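Side-chain contacts in alpha-rhamnosidase (Dictyoglomus thermophilum, PDB 6I60), which probably hydrolyses terminal, non-reducing alpha-L-rhamnose residues of alpha-L-rhamnosides: residues W613-P616 with P621-N624; D920-E925 with V929-S934. All blocks are in the same frame, centred on the assembly; numbering follows the deposited sequence.

Interaction 1: W613-P616 with P621-N624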
loop_
_atom_site.group_PDB
_atom_site.type_symbol
_atom_site.label_atom_id
_atom_site.label_comp_id
_atom_site.label_asym_id
_atom_site.label_seq_id
_atom_site.Cartn_x
_atom_site.Cartn_y
_atom_site.Cartn_z
ATOM N N TRP A 613 -11.526 0.823 -18.291
ATOM C CA TRP A 613 -10.235 0.708 -18.955
ATOM C C TRP A 613 -9.892 -0.751 -19.241
ATOM O O TRP A 613 -9.978 -1.608 -18.354
ATOM C CB TRP A 613 -9.151 1.339 -18.082
ATOM C CG TRP A 613 -7.901 1.740 -18.804
ATOM C CD1 TRP A 613 -6.633 1.306 -18.544
ATOM C CD2 TRP A 613 -7.791 2.674 -19.884
ATOM N NE1 TRP A 613 -5.742 1.906 -19.401
ATOM C CE2 TRP A 613 -6.428 2.750 -20.233
ATOM C CE3 TRP A 613 -8.712 3.447 -20.593
ATOM C CZ2 TRP A 613 -5.965 3.573 -21.257
ATOM C CZ3 TRP A 613 -8.251 4.264 -21.607
ATOM C CH2 TRP A 613 -6.891 4.321 -21.929
ATOM N N CYS A 614 -9.512 -1.025 -20.489
ATOM C CA CYS A 614 -8.961 -2.315 -20.907
ATOM C C CYS A 614 -9.978 -3.447 -20.750
ATOM O O CYS A 614 -9.778 -4.406 -20.002
ATOM C CB CYS A 614 -7.667 -2.625 -20.150
ATOM S SG CYS A 614 -6.312 -1.526 -20.585
ATOM N N GLN A 615 -11.082 -3.319 -21.480
ATOM C CA GLN A 615 -11.973 -4.446 -21.676
ATOM C C GLN A 615 -11.315 -5.435 -22.637
ATOM O O GLN A 615 -10.387 -5.075 -23.365
ATOM C CB GLN A 615 -13.319 -3.972 -22.222
ATOM C CG GLN A 615 -13.935 -2.816 -21.448
ATOM C CD GLN A 615 -15.300 -2.417 -21.981
ATOM O OE1 GLN A 615 -15.555 -2.484 -23.185
ATOM N NE2 GLN A 615 -16.187 -2.000 -21.084
ATOM N N PRO A 616 -11.758 -6.693 -22.640
ATOM C CA PRO A 616 -11.135 -7.689 -23.529
ATOM C C PRO A 616 -11.164 -7.244 -24.984
ATOM O O PRO A 616 -12.225 -6.975 -25.553
ATOM C CB PRO A 616 -11.985 -8.943 -23.299
ATOM C CG PRO A 616 -12.509 -8.784 -21.924
ATOM C CD PRO A 616 -12.741 -7.311 -21.731
ATOM N N PRO A 621 -13.266 1.755 -23.891
ATOM C CA PRO A 621 -14.446 0.882 -23.800
ATOM C C PRO A 621 -15.169 0.746 -25.135
ATOM O O PRO A 621 -15.360 1.721 -25.864
ATOM C CB PRO A 621 -15.322 1.581 -22.754
ATOM C CG PRO A 621 -14.367 2.409 -21.950
ATOM C CD PRO A 621 -13.304 2.852 -22.909
ATOM N N LYS A 622 -15.570 -0.488 -25.451
ATOM C CA LYS A 622 -16.261 -0.763 -26.706
ATOM C C LYS A 622 -17.757 -0.501 -26.627
ATOM O O LYS A 622 -18.404 -0.372 -27.671
ATOM C CB LYS A 622 -16.047 -2.215 -27.136
ATOM C CG LYS A 622 -14.741 -2.822 -26.677
ATOM C CD LYS A 622 -14.584 -4.247 -27.180
ATOM C CE LYS A 622 -15.627 -5.172 -26.577
ATOM N NZ LYS A 622 -15.069 -5.987 -25.458
ATOM N N ASP A 623 -18.319 -0.431 -25.424
ATOM C CA ASP A 623 -19.754 -0.281 -25.236
ATOM C C ASP A 623 -20.190 1.171 -25.085
ATOM O O ASP A 623 -21.371 1.422 -24.822
ATOM C CB ASP A 623 -20.205 -1.083 -24.013
ATOM C CG ASP A 623 -19.234 -0.968 -22.853
ATOM O OD1 ASP A 623 -18.229 -0.239 -22.987
ATOM O OD2 ASP A 623 -19.475 -1.607 -21.808
ATOM N N ASN A 624 -19.272 2.125 -25.250
ATOM C CA ASN A 624 -19.557 3.546 -25.047
ATOM C C ASN A 624 -20.172 3.782 -23.669
ATOM O O ASN A 624 -21.188 4.465 -23.517
ATOM C CB ASN A 624 -20.457 4.092 -26.155
ATOM C CG ASN A 624 -19.693 4.391 -27.427
ATOM O OD1 ASN A 624 -18.533 4.001 -27.571
ATOM N ND2 ASN A 624 -20.338 5.085 -28.358
#
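P621 meets the amide end of Q615 with the side of its ring: CB of P621 lies 4.0 Å from NE2 of Q615, while OE1 of Q615 sits against the proline CA. The glutamine can reach this far because its chain runs out straight beyond CG (chi2 -177°), carrying the amide from one limb of the loop to the other. At K622 the contact becomes polar. The backbone N of K622 gives a hydrogen bond to OE1 of Q615, 3.0 Å long and fairly straight, although the N-H comes from above the plane of the amide carbonyl. The lysine side chain bends at chi3 and chi4, which brings NZ to the main-chain O of P616 at 3.0 Å, lying in the carbonyl plane. The same ammonium group forms a salt bridge with D758, so it has two partners. D623 follows, its carboxylate turned 59° from the amide plane of Q615. NE2 of Q615 makes only weak bonds to it, 3.3 Å to OD1 and 3.4 Å to OD2 of D623; the firmer partners are D612 for the amide and S720 for the carboxylate. With an alanine at Q615, the backbone N-H of K622 would probably lose its acceptor and D612 its amide donor, and a gap would be likely beside P621. Helix 722-729 borders the site, with T722 touching both Q615 and D623. The whole is an irregular loop, its two limbs held together by a side-chain amide and a lysine instead of strand pairing. It links helices 586-599 and 626-648 in the six-hairpin glycosidase domain, which has the (alpha/alpha)6-barrel fold of this family.

Interaction 2: D920-E925 with V929-S934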
loop_
_atom_site.group_PDB
_atom_site.type_symbol
_atom_site.label_atom_id
_atom_site.label_comp_id
_atom_site.label_asym_id
_atom_site.label_seq_id
_atom_site.Cartn_x
_atom_site.Cartn_y
_atom_site.Cartn_z
ATOM N N ASP A 920 -35.727 -22.959 15.900
ATOM C CA ASP A 920 -34.676 -23.003 16.911
ATOM C C ASP A 920 -33.685 -21.858 16.742
ATOM O O ASP A 920 -33.137 -21.363 17.734
ATOM C CB ASP A 920 -33.947 -24.344 16.855
ATOM C CG ASP A 920 -34.704 -25.449 17.566
ATOM O OD1 ASP A 920 -35.113 -26.417 16.892
ATOM O OD2 ASP A 920 -34.887 -25.349 18.799
ATOM N N LEU A 921 -33.441 -21.430 15.506
ATOM C CA LEU A 921 -32.562 -20.306 15.222
ATOM C C LEU A 921 -33.162 -19.489 14.084
ATOM O O LEU A 921 -34.125 -19.905 13.434
ATOM C CB LEU A 921 -31.145 -20.774 14.863
ATOM C CG LEU A 921 -30.311 -21.397 15.984
ATOM C CD1 LEU A 921 -29.307 -22.390 15.419
ATOM C CD2 LEU A 921 -29.606 -20.316 16.782
ATOM N N GLU A 922 -32.585 -18.314 13.849
ATOM C CA GLU A 922 -33.033 -17.471 12.751
ATOM C C GLU A 922 -32.659 -18.091 11.407
ATOM O O GLU A 922 -31.664 -18.810 11.284
ATOM C CB GLU A 922 -32.419 -16.076 12.860
ATOM C CG GLU A 922 -32.744 -15.344 14.151
ATOM C CD GLU A 922 -31.964 -14.051 14.293
ATOM O OE1 GLU A 922 -31.252 -13.891 15.307
ATOM O OE2 GLU A 922 -32.059 -13.195 13.387
ATOM N N GLU A 923 -33.473 -17.804 10.393
ATOM C CA GLU A 923 -33.205 -18.280 9.042
ATOM C C GLU A 923 -33.981 -17.419 8.058
ATOM O O GLU A 923 -34.996 -16.810 8.403
ATOM C CB GLU A 923 -33.572 -19.760 8.880
ATOM C CG GLU A 923 -35.046 -20.071 9.069
ATOM C CD GLU A 923 -35.297 -21.547 9.310
ATOM O OE1 GLU A 923 -35.566 -21.924 10.470
ATOM O OE2 GLU A 923 -35.222 -22.330 8.338
ATOM N N ASN A 924 -33.488 -17.376 6.823
ATOM C CA ASN A 924 -34.077 -16.559 5.770
ATOM C C ASN A 924 -34.257 -17.371 4.499
ATOM O O ASN A 924 -34.035 -16.883 3.388
ATOM C CB ASN A 924 -33.226 -15.318 5.501
ATOM C CG ASN A 924 -31.819 -15.661 5.050
ATOM O OD1 ASN A 924 -31.382 -16.809 5.144
ATOM N ND2 ASN A 924 -31.100 -14.661 4.553
ATOM N N GLU A 925 -34.645 -18.637 4.651
ATOM C CA GLU A 925 -34.903 -19.585 3.571
ATOM C C GLU A 925 -33.662 -19.894 2.735
ATOM O O GLU A 925 -33.768 -20.630 1.746
ATOM C CB GLU A 925 -36.031 -19.112 2.641
ATOM C CG GLU A 925 -37.324 -18.715 3.368
ATOM C CD GLU A 925 -37.607 -19.582 4.585
ATOM O OE1 GLU A 925 -37.786 -19.025 5.691
ATOM O OE2 GLU A 925 -37.655 -20.821 4.434
ATOM N N VAL A 929 -28.947 -18.374 10.652
ATOM C CA VAL A 929 -28.253 -17.252 11.273
ATOM C C VAL A 929 -27.918 -17.596 12.717
ATOM O O VAL A 929 -28.796 -17.991 13.495
ATOM C CB VAL A 929 -29.100 -15.972 11.195
ATOM C CG1 VAL A 929 -28.352 -14.806 11.818
ATOM C CG2 VAL A 929 -29.466 -15.671 9.751
ATOM N N ILE A 930 -26.645 -17.445 13.075
ATOM C CA ILE A 930 -26.163 -17.645 14.436
ATOM C C ILE A 930 -25.388 -16.401 14.844
ATOM O O ILE A 930 -24.526 -15.928 14.095
ATOM C CB ILE A 930 -25.276 -18.900 14.556
ATOM C CG1 ILE A 930 -26.026 -20.139 14.062
ATOM C CG2 ILE A 930 -24.816 -19.095 15.991
ATOM C CD1 ILE A 930 -25.119 -21.291 13.684
ATOM N N ARG A 931 -25.700 -15.868 16.022
ATOM C CA ARG A 931 -25.049 -14.677 16.551
ATOM C C ARG A 931 -24.207 -15.075 17.754
ATOM O O ARG A 931 -24.731 -15.639 18.721
ATOM C CB ARG A 931 -26.080 -13.615 16.937
ATOM C CG ARG A 931 -26.661 -12.871 15.752
ATOM C CD ARG A 931 -27.958 -12.170 16.114
ATOM N NE ARG A 931 -28.922 -12.204 15.018
ATOM C CZ ARG A 931 -28.848 -11.442 13.931
ATOM N NH1 ARG A 931 -27.851 -10.578 13.787
ATOM N NH2 ARG A 931 -29.773 -11.542 12.985
ATOM N N VAL A 932 -22.907 -14.786 17.691
ATOM C CA VAL A 932 -21.967 -15.135 18.747
ATOM C C VAL A 932 -21.147 -13.902 19.106
ATOM O O VAL A 932 -21.165 -12.886 18.409
ATOM C CB VAL A 932 -21.038 -16.304 18.348
ATOM C CG1 VAL A 932 -21.852 -17.523 17.933
ATOM C CG2 VAL A 932 -20.086 -15.880 17.233
ATOM N N GLY A 933 -20.423 -14.006 20.219
ATOM C CA GLY A 933 -19.502 -12.965 20.628
ATOM C C GLY A 933 -18.059 -13.377 20.420
ATOM O O GLY A 933 -17.753 -14.114 19.480
ATOM N N SER A 934 -17.167 -12.918 21.293
ATOM C CA SER A 934 -15.756 -13.254 21.163
ATOM C C SER A 934 -15.512 -14.720 21.509
ATOM O O SER A 934 -16.201 -15.308 22.347
ATOM C CB SER A 934 -14.906 -12.352 22.061
ATOM O OG SER A 934 -15.125 -12.621 23.436
HETATM O O HOH W 1 -30.758 -17.476 15.629
#
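OE2 of E922 accepts a hydrogen bond from NH2 of R931 at 2.8 Å, one half of a two-pronged salt bridge. The other half runs from NE of R931 to OE1 of E922, 2.9 Å long and nearly straight. The arginine thus presents its side edge, NE and one terminal nitrogen, to both carboxylate oxygens, each met on its syn side. The two flat groups are 21° from coplanar, and both oxygens lie close to the guanidinium plane, so the pair of bonds fixes the rotation of both groups. E922 reaches over with its chain extended beyond CG (chi2 172°), and R931 bends at chi3 to meet it at about a right angle. The remaining nitrogen, NH1 of R931, forms a salt bridge with E895, so the arginine serves two acids. CG1 of V929 lies 3.6 Å above one face of the guanidinium, toward its rim. Nearer the backbone, CB of E922 touches CB of V929 at 3.7 Å. Their backbones are joined by one bond, from N of V929 to O of E922 at 2.8 Å. The complementary link goes through a water, which accepts from N of E922 and donates to O of V929. L921 and I930 add a looser apolar touch, CD1 of L921 lying 4.2 Å from CG1 of I930. The side chain of I930 also touches V896 and V898 of the adjacent strand 893-899 and F939 of strand 935-941 in another sheet. This is a short antiparallel beta hairpin with a water inserted where it begins to open, its weakly bonded strand 922-923 at the edge of a sheet in the C-terminal part of the chain.

How the interactions relate
Interaction 1 is largely buried, whereas interaction 2 lies on the surface; their centres are 43 Å apart and their nearest atoms about 32 Å, so neither touches the other. They also follow one another along the chain, and they share no structural element. Interaction 1 joins two limbs of an irregular loop between helices of the glycosidase domain, and there side chains do the work that regular backbone pairing would do, reaching main-chain groups. Interaction 2 belongs to a beta hairpin near the C-terminus, where a single direct backbone bond is supplemented by a water and an exposed ion pair. Interaction 2 also has an apolar side-chain pair, L921 with I930, whereas interaction 1 is mainly polar.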